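Local coordinates for 5-formyl-3-hydroxy-2-methylpyridine 4-carboxylate 5-dehydrogenase (Mesorhizobium japonicum MAFF 303099, PDB 4OM8), which catalyses the NAD(+)-dependent oxidation of a pyridine aldehyde in vitamin B6 degradation and also its reduction by NADH, acting as a dismutase, at the interface of chains A and B. Sequence-based numbering; all coordinates share one arbitrary frame. Chains: chain A/B, 5-formyl-3-hydroxy-2-methylpyridine 4-carboxylate 5-dehydrogenase.

Contact 1: the interface of chains A and B. Residues chain A 228-231, 234; chain B 209, 213, 279-280, 282.
A helix N-terminus capped from the other subunit is the core of this part of the homodimer interface, in the C-terminal domain of the 3-hydroxyacyl-CoA dehydrogenase family: helix 229-236 of chain A begins against the side chain of B:Asp213, which projects from helix 209-226. The carboxylate straddles two successive amides of the first turn. B:Asp213 OD1 accepts from A:Met230 N at 2.7 Å, nearly straight (164° at H), and its OD2 accepts from A:Ala231 N at 2.9 Å, both through syn lone pairs. An aspartate suits the place because its two oxygens match the spacing of these amides and its charge would probably be stabilised by the helix N-terminus. A:Gly228, lacking a side chain, lets its CA come to 3.5 Å from CG of B:Asp213. Farther along the helix the roles reverse. A:Asp234 receives B:Met279 N on the syn side of OD1 (2.7 Å), while its OD2 is gripped twice, by B:Phe280 N (2.9 Å) on the syn side and by the phenol OH of B:Tyr282 (2.6 Å) on the anti side. The tyrosine ring stands 80° from the carboxylate plane, and its OH also meets a water bound to A:Ala231 O. A:Met230, beside the B:Asp213 carboxylate, makes the apolar part of the contact; its flexible thioether chain, bent at chi2 (-59°), follows the uneven surface made by B:Phe280, B:Pro209 and B:Met279, with SD 3.7 Å from CE of B:Met279.

Contact 2: the interface of chains A and B. Residues chain A 144-146, 298-299, 302; chain B 218-219, 222-223.
In the homodimer interface B:Tyr222 reaches from helix 209-226 and packs against the loop residues A:Ile144 and A:Ile145 and helix 284-305 of the other subunit. Its CG is anti to the backbone N (chi1 167°), which carries the ring outward until the phenol OH of B:Tyr222 donates to the backbone O of A:Leu298, 2.6 Å away. The donor stands well above that carbonyl plane, 61° out of it, so no lone pair is addressed directly. Tyrosine suits the spot by joining a broad apolar ring to a polar tip. A:Leu298 CD2 lies over one face, 3.9 Å from the B:Tyr222 ring centroid, and the opposite face is backed within its own chain by CZ3 of B:Trp218. A:Ile145 crosses the tyrosine at a slant, its CD1 3.6 Å from CE2 of B:Tyr222, and CB of A:Arg302 closes on CZ. The flat indole of B:Trp218 in turn receives A:Pro146 at about a right angle: the proline CG sits over the six-membered ring, 3.6 Å from its centroid, in a CH-pi contact suited to a rigid, compact ring. A:Arg302 runs extended past the indole, and CG of A:Arg302 is 3.8 Å from CZ3 of B:Trp218. Its guanidinium lies with one face against A:Pro146 CB, and A:Arg302 NH1 donates to A:Ile144 O at 2.8 Å.

Contact 3: the interface of chains A and B. Residues chain A 196-197, 249, 252-254; chain B 189, 192-193, 196, 253.
Charge pairing joins B:Arg189 and A:Glu197, both on helices 187-203 that meet across the homodimer interface. NE of B:Arg189 forms a salt bridge with OE1 of A:Glu197 at 2.9 Å; the oxygen lies near the guanidinium plane but is met from above the carboxylate plane. The other oxygen, OE2, accepts the amide N-H of A:Ser253 through its syn lone pair, so both carboxylate oxygens are held, which limits rotation of the group.

Among the hydrogen bonds to neutral acceptors, B:Arg196 bonds two neighbouring ones. Bent at chi3 (62°), it turns NH1 to the side-chain OD1 of A:Asn254 (2.9 Å) and NH2 to the backbone O of A:Ser253 (3.1 Å). Arginine suits this place because its N-H groups fan out in one plane. A:Arg196 makes the equivalent bond to B:Ser253 O. A water bridges A:Asn249 OD1 and B:Tyr192 O.

Van der Waals contact comes from A:Leu252, whose CD1 lies over one face of the B:Arg196 guanidinium, 3.8 Å from CZ, and from A:Glu197 CB against B:Ala193 CB, where a small methyl lets the helices approach. An alanine in place of B:Arg196 would probably leave A:Ser253 O and A:Asn254 OD1 without these donors and A:Leu252 facing a gap. Together these contacts tie paired helices and the loop at 252-254 into the dimer.

Contact 1: the interface of chains A and B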
# COMPACT_ATOMS: atom_id res chain seq x y z
N GLY A 228 -3.17 3.74 -7.82
CA GLY A 228 -4.06 3.97 -6.69
C GLY A 228 -5.27 3.05 -6.69
O GLY A 228 -5.60 2.47 -7.72
N PRO A 229 -5.93 2.91 -5.53
CA PRO A 229 -7.04 1.95 -5.41
C PRO A 229 -8.17 2.10 -6.45
O PRO A 229 -8.66 1.08 -6.92
CB PRO A 229 -7.60 2.22 -4.01
CG PRO A 229 -6.49 2.88 -3.25
CD PRO A 229 -5.66 3.63 -4.26
N MET A 230 -8.59 3.32 -6.78
CA MET A 230 -9.68 3.47 -7.74
C MET A 230 -9.20 3.04 -9.12
O MET A 230 -9.88 2.31 -9.84
CB MET A 230 -10.21 4.91 -7.74
CG MET A 230 -10.81 5.36 -6.40
SD MET A 230 -12.21 4.34 -5.84
CE MET A 230 -11.42 3.37 -4.58
N ALA A 231 -7.99 3.47 -9.48
CA ALA A 231 -7.34 3.03 -10.72
C ALA A 231 -7.14 1.52 -10.75
O ALA A 231 -7.26 0.90 -11.81
CB ALA A 231 -6.00 3.75 -10.90
N ASP A 234 -10.28 -0.23 -11.61
CA ASP A 234 -10.48 -0.16 -13.06
C ASP A 234 -9.63 -1.19 -13.81
O ASP A 234 -10.07 -1.72 -14.82
CB ASP A 234 -10.19 1.25 -13.58
CG ASP A 234 -11.31 2.22 -13.31
OD1 ASP A 234 -12.39 1.78 -12.83
OD2 ASP A 234 -11.10 3.41 -13.59
N PRO B 209 -12.44 10.58 -6.35
CA PRO B 209 -11.70 9.32 -6.52
C PRO B 209 -10.24 9.54 -6.92
O PRO B 209 -9.39 8.78 -6.47
CB PRO B 209 -12.47 8.59 -7.63
CG PRO B 209 -13.26 9.65 -8.32
CD PRO B 209 -13.59 10.68 -7.27
N ASP B 213 -6.90 8.35 -4.72
CA ASP B 213 -5.73 7.65 -5.23
C ASP B 213 -4.42 8.38 -4.89
O ASP B 213 -3.46 7.74 -4.49
CB ASP B 213 -5.86 7.44 -6.74
CG ASP B 213 -6.75 6.25 -7.07
OD1 ASP B 213 -7.37 5.69 -6.13
OD2 ASP B 213 -6.83 5.88 -8.27
N MET B 279 -14.21 3.80 -12.68
CA MET B 279 -14.01 4.94 -11.79
C MET B 279 -13.51 6.13 -12.60
O MET B 279 -13.88 7.27 -12.32
CB MET B 279 -13.00 4.62 -10.68
CG MET B 279 -13.42 3.47 -9.78
SD MET B 279 -15.09 3.73 -9.13
CE MET B 279 -14.87 5.23 -8.19
N PHE B 280 -12.67 5.85 -13.59
CA PHE B 280 -12.17 6.89 -14.47
C PHE B 280 -12.49 6.58 -15.92
O PHE B 280 -13.02 5.53 -16.25
CB PHE B 280 -10.66 7.07 -14.28
CG PHE B 280 -10.27 7.34 -12.87
CD1 PHE B 280 -10.62 8.54 -12.26
CD2 PHE B 280 -9.56 6.40 -12.14
CE1 PHE B 280 -10.27 8.79 -10.94
CE2 PHE B 280 -9.20 6.66 -10.82
CZ PHE B 280 -9.56 7.86 -10.22
N TYR B 282 -11.08 6.32 -19.97
CA TYR B 282 -9.88 5.96 -20.73
C TYR B 282 -10.11 5.97 -22.23
O TYR B 282 -11.12 5.46 -22.70
CB TYR B 282 -9.38 4.57 -20.32
CG TYR B 282 -9.23 4.38 -18.83
CD1 TYR B 282 -10.29 3.93 -18.06
CD2 TYR B 282 -8.02 4.64 -18.20
CE1 TYR B 282 -10.15 3.76 -16.69
CE2 TYR B 282 -7.87 4.47 -16.84
CZ TYR B 282 -8.94 4.02 -16.09
OH TYR B 282 -8.79 3.85 -14.74
O HOH W 1 -6.56 2.15 -14.18

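Contact 2: the interface of chains A and B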
# COMPACT_ATOMS: atom_id res chain seq x y z
N ILE A 144 9.46 14.30 2.81
CA ILE A 144 9.58 13.22 1.84
C ILE A 144 8.22 12.77 1.27
O ILE A 144 8.08 12.63 0.06
CB ILE A 144 10.31 12.00 2.45
CG1 ILE A 144 11.75 12.39 2.82
CG2 ILE A 144 10.33 10.83 1.48
CD1 ILE A 144 12.57 11.25 3.42
N ILE A 145 7.23 12.56 2.13
CA ILE A 145 5.90 12.22 1.62
C ILE A 145 5.28 13.47 0.98
O ILE A 145 5.11 14.48 1.67
CB ILE A 145 4.95 11.71 2.73
CG1 ILE A 145 5.65 10.73 3.68
CG2 ILE A 145 3.65 11.12 2.10
CD1 ILE A 145 6.25 9.53 2.98
N PRO A 146 4.95 13.42 -0.32
CA PRO A 146 4.57 14.67 -1.00
C PRO A 146 3.09 15.05 -0.90
O PRO A 146 2.68 16.10 -1.40
CB PRO A 146 4.93 14.38 -2.46
CG PRO A 146 4.69 12.90 -2.60
CD PRO A 146 5.11 12.29 -1.26
N LEU A 298 12.93 5.29 0.35
CA LEU A 298 11.81 6.21 0.12
C LEU A 298 12.18 7.28 -0.89
O LEU A 298 11.40 7.59 -1.80
CB LEU A 298 11.36 6.86 1.43
CG LEU A 298 10.55 5.97 2.38
CD1 LEU A 298 10.37 6.67 3.71
CD2 LEU A 298 9.19 5.59 1.77
N VAL A 299 13.38 7.85 -0.75
CA VAL A 299 13.78 8.89 -1.69
C VAL A 299 13.90 8.32 -3.11
O VAL A 299 13.38 8.91 -4.06
CB VAL A 299 15.09 9.57 -1.24
CG1 VAL A 299 15.67 10.41 -2.38
CG2 VAL A 299 14.81 10.44 -0.02
N ARG A 302 10.44 7.42 -4.61
CA ARG A 302 9.63 8.58 -4.94
C ARG A 302 10.01 9.16 -6.30
O ARG A 302 9.13 9.51 -7.10
CB ARG A 302 9.74 9.65 -3.86
CG ARG A 302 9.23 11.00 -4.35
CD ARG A 302 9.01 12.01 -3.24
NE ARG A 302 8.75 13.31 -3.86
CZ ARG A 302 8.63 14.46 -3.20
NH1 ARG A 302 8.75 14.50 -1.88
NH2 ARG A 302 8.40 15.57 -3.88
N TRP B 218 0.42 7.70 -2.21
CA TRP B 218 1.56 8.35 -1.59
C TRP B 218 1.61 8.19 -0.08
O TRP B 218 2.69 8.05 0.50
CB TRP B 218 1.56 9.83 -1.94
CG TRP B 218 2.01 10.10 -3.34
CD1 TRP B 218 1.25 10.56 -4.39
CD2 TRP B 218 3.35 9.96 -3.84
NE1 TRP B 218 2.04 10.70 -5.51
CE2 TRP B 218 3.33 10.35 -5.20
CE3 TRP B 218 4.56 9.54 -3.28
CZ2 TRP B 218 4.47 10.34 -6.00
CZ3 TRP B 218 5.69 9.53 -4.07
CH2 TRP B 218 5.64 9.92 -5.41
N GLY B 219 0.46 8.22 0.57
CA GLY B 219 0.45 8.16 2.02
C GLY B 219 0.56 6.75 2.57
O GLY B 219 1.02 6.55 3.70
N TYR B 222 3.12 3.79 -1.06
CA TYR B 222 4.52 4.20 -1.13
C TYR B 222 5.27 3.80 0.14
O TYR B 222 6.34 3.20 0.07
CB TYR B 222 4.54 5.71 -1.38
CG TYR B 222 5.84 6.47 -1.20
CD1 TYR B 222 7.01 6.06 -1.83
CD2 TYR B 222 5.86 7.64 -0.47
CE1 TYR B 222 8.18 6.80 -1.69
CE2 TYR B 222 7.00 8.38 -0.33
CZ TYR B 222 8.16 7.96 -0.93
OH TYR B 222 9.30 8.73 -0.76
N LYS B 223 4.68 4.10 1.30
CA LYS B 223 5.29 3.78 2.58
C LYS B 223 5.35 2.27 2.83
O LYS B 223 6.38 1.73 3.24
CB LYS B 223 4.49 4.46 3.71
CG LYS B 223 4.95 4.13 5.12
CD LYS B 223 4.30 5.08 6.16
CE LYS B 223 4.83 6.51 6.07
NZ LYS B 223 4.12 7.49 6.95

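Contact 3: the interface of chains A and B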
# COMPACT_ATOMS: atom_id res chain seq x y z
N ARG A 196 -6.24 -3.12 10.45
CA ARG A 196 -7.19 -3.91 11.22
C ARG A 196 -7.24 -5.36 10.71
O ARG A 196 -7.21 -6.32 11.50
CB ARG A 196 -8.59 -3.28 11.17
CG ARG A 196 -9.64 -4.07 11.96
CD ARG A 196 -10.93 -3.30 12.07
NE ARG A 196 -11.55 -3.04 10.78
CZ ARG A 196 -12.81 -2.66 10.62
NH1 ARG A 196 -13.59 -2.52 11.69
NH2 ARG A 196 -13.30 -2.44 9.40
N GLU A 197 -7.26 -5.52 9.39
CA GLU A 197 -7.30 -6.87 8.82
C GLU A 197 -5.95 -7.58 8.97
O GLU A 197 -5.91 -8.76 9.32
CB GLU A 197 -7.71 -6.81 7.34
CG GLU A 197 -7.90 -8.18 6.69
CD GLU A 197 -9.01 -9.00 7.31
OE1 GLU A 197 -8.89 -10.24 7.31
OE2 GLU A 197 -10.01 -8.43 7.81
N ASN A 249 -16.36 -9.12 1.45
CA ASN A 249 -16.64 -8.07 2.44
C ASN A 249 -17.32 -8.64 3.68
O ASN A 249 -17.04 -8.21 4.80
CB ASN A 249 -17.53 -6.96 1.86
CG ASN A 249 -16.76 -5.96 1.02
OD1 ASN A 249 -15.53 -5.97 0.97
ND2 ASN A 249 -17.50 -5.08 0.34
N LEU A 252 -14.59 -10.18 6.11
CA LEU A 252 -13.51 -9.36 6.68
C LEU A 252 -13.71 -9.09 8.17
O LEU A 252 -14.84 -9.08 8.67
CB LEU A 252 -13.42 -8.04 5.93
CG LEU A 252 -13.01 -8.14 4.47
CD1 LEU A 252 -13.05 -6.77 3.82
CD2 LEU A 252 -11.62 -8.78 4.35
N SER A 253 -12.61 -8.86 8.89
CA SER A 253 -12.73 -8.41 10.28
C SER A 253 -13.47 -7.08 10.37
O SER A 253 -13.22 -6.16 9.58
CB SER A 253 -11.36 -8.28 10.93
OG SER A 253 -11.46 -7.69 12.22
N ASN A 254 -14.37 -6.98 11.34
CA ASN A 254 -15.07 -5.73 11.61
C ASN A 254 -14.80 -5.27 13.03
O ASN A 254 -15.65 -4.61 13.65
CB ASN A 254 -16.57 -5.89 11.39
CG ASN A 254 -16.90 -6.24 9.95
OD1 ASN A 254 -16.27 -5.74 9.02
ND2 ASN A 254 -17.90 -7.10 9.76
N ARG B 189 -7.32 -10.42 1.22
CA ARG B 189 -8.07 -9.97 2.39
C ARG B 189 -7.63 -8.57 2.80
O ARG B 189 -8.46 -7.68 3.04
CB ARG B 189 -7.88 -10.92 3.57
CG ARG B 189 -8.57 -12.25 3.38
CD ARG B 189 -8.56 -13.08 4.66
NE ARG B 189 -9.41 -12.56 5.73
CZ ARG B 189 -10.68 -12.91 5.90
NH1 ARG B 189 -11.27 -13.76 5.08
NH2 ARG B 189 -11.36 -12.39 6.92
N TYR B 192 -8.73 -6.12 0.06
CA TYR B 192 -10.16 -5.83 0.05
C TYR B 192 -10.57 -5.05 1.31
O TYR B 192 -11.53 -4.31 1.27
CB TYR B 192 -10.99 -7.12 -0.12
CG TYR B 192 -11.21 -7.42 -1.60
CD1 TYR B 192 -10.15 -7.71 -2.44
CD2 TYR B 192 -12.48 -7.37 -2.15
CE1 TYR B 192 -10.37 -7.96 -3.80
CE2 TYR B 192 -12.71 -7.61 -3.48
CZ TYR B 192 -11.65 -7.90 -4.31
OH TYR B 192 -11.92 -8.13 -5.64
N ALA B 193 -9.82 -5.17 2.40
CA ALA B 193 -10.10 -4.32 3.55
C ALA B 193 -9.77 -2.86 3.24
O ALA B 193 -10.54 -1.95 3.57
CB ALA B 193 -9.33 -4.80 4.77
N ARG B 196 -12.43 -1.67 0.73
CA ARG B 196 -13.75 -1.46 1.32
C ARG B 196 -13.86 -0.06 1.93
O ARG B 196 -14.86 0.65 1.72
CB ARG B 196 -14.04 -2.53 2.38
CG ARG B 196 -15.42 -2.36 3.05
CD ARG B 196 -15.76 -3.55 3.91
NE ARG B 196 -14.82 -3.72 5.02
CZ ARG B 196 -15.06 -4.49 6.07
NH1 ARG B 196 -16.23 -5.13 6.16
NH2 ARG B 196 -14.16 -4.61 7.05
N SER B 253 -15.76 1.57 8.10
CA SER B 253 -16.82 0.83 7.42
C SER B 253 -16.71 -0.67 7.71
O SER B 253 -15.62 -1.24 7.69
CB SER B 253 -16.76 1.06 5.91
OG SER B 253 -17.68 0.22 5.23
O HOH W 2 -13.63 -4.62 -0.51
O HOH W 3 -9.44 -11.78 9.35

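Contacts 1 and 2 share helix 209-226 of chain B, which gives an aspartate to the first and, further along, aromatic side chains to the second; the centres of their C-alpha atoms lie about 19 Å apart. Contact 3 is, by the same measure, also about 19 Å from contact 1, but about 24 Å from contact 2, and draws on helices 187-203 of both chains. In chain A, contacts 1 and 3 use the neighbouring helices 229-236 and 238-251. With the two-fold twin of each, the C-terminal helices of each chain are joined to those of the partner and, in contact 2, also to the 144-146 loop, as expected of a homodimer.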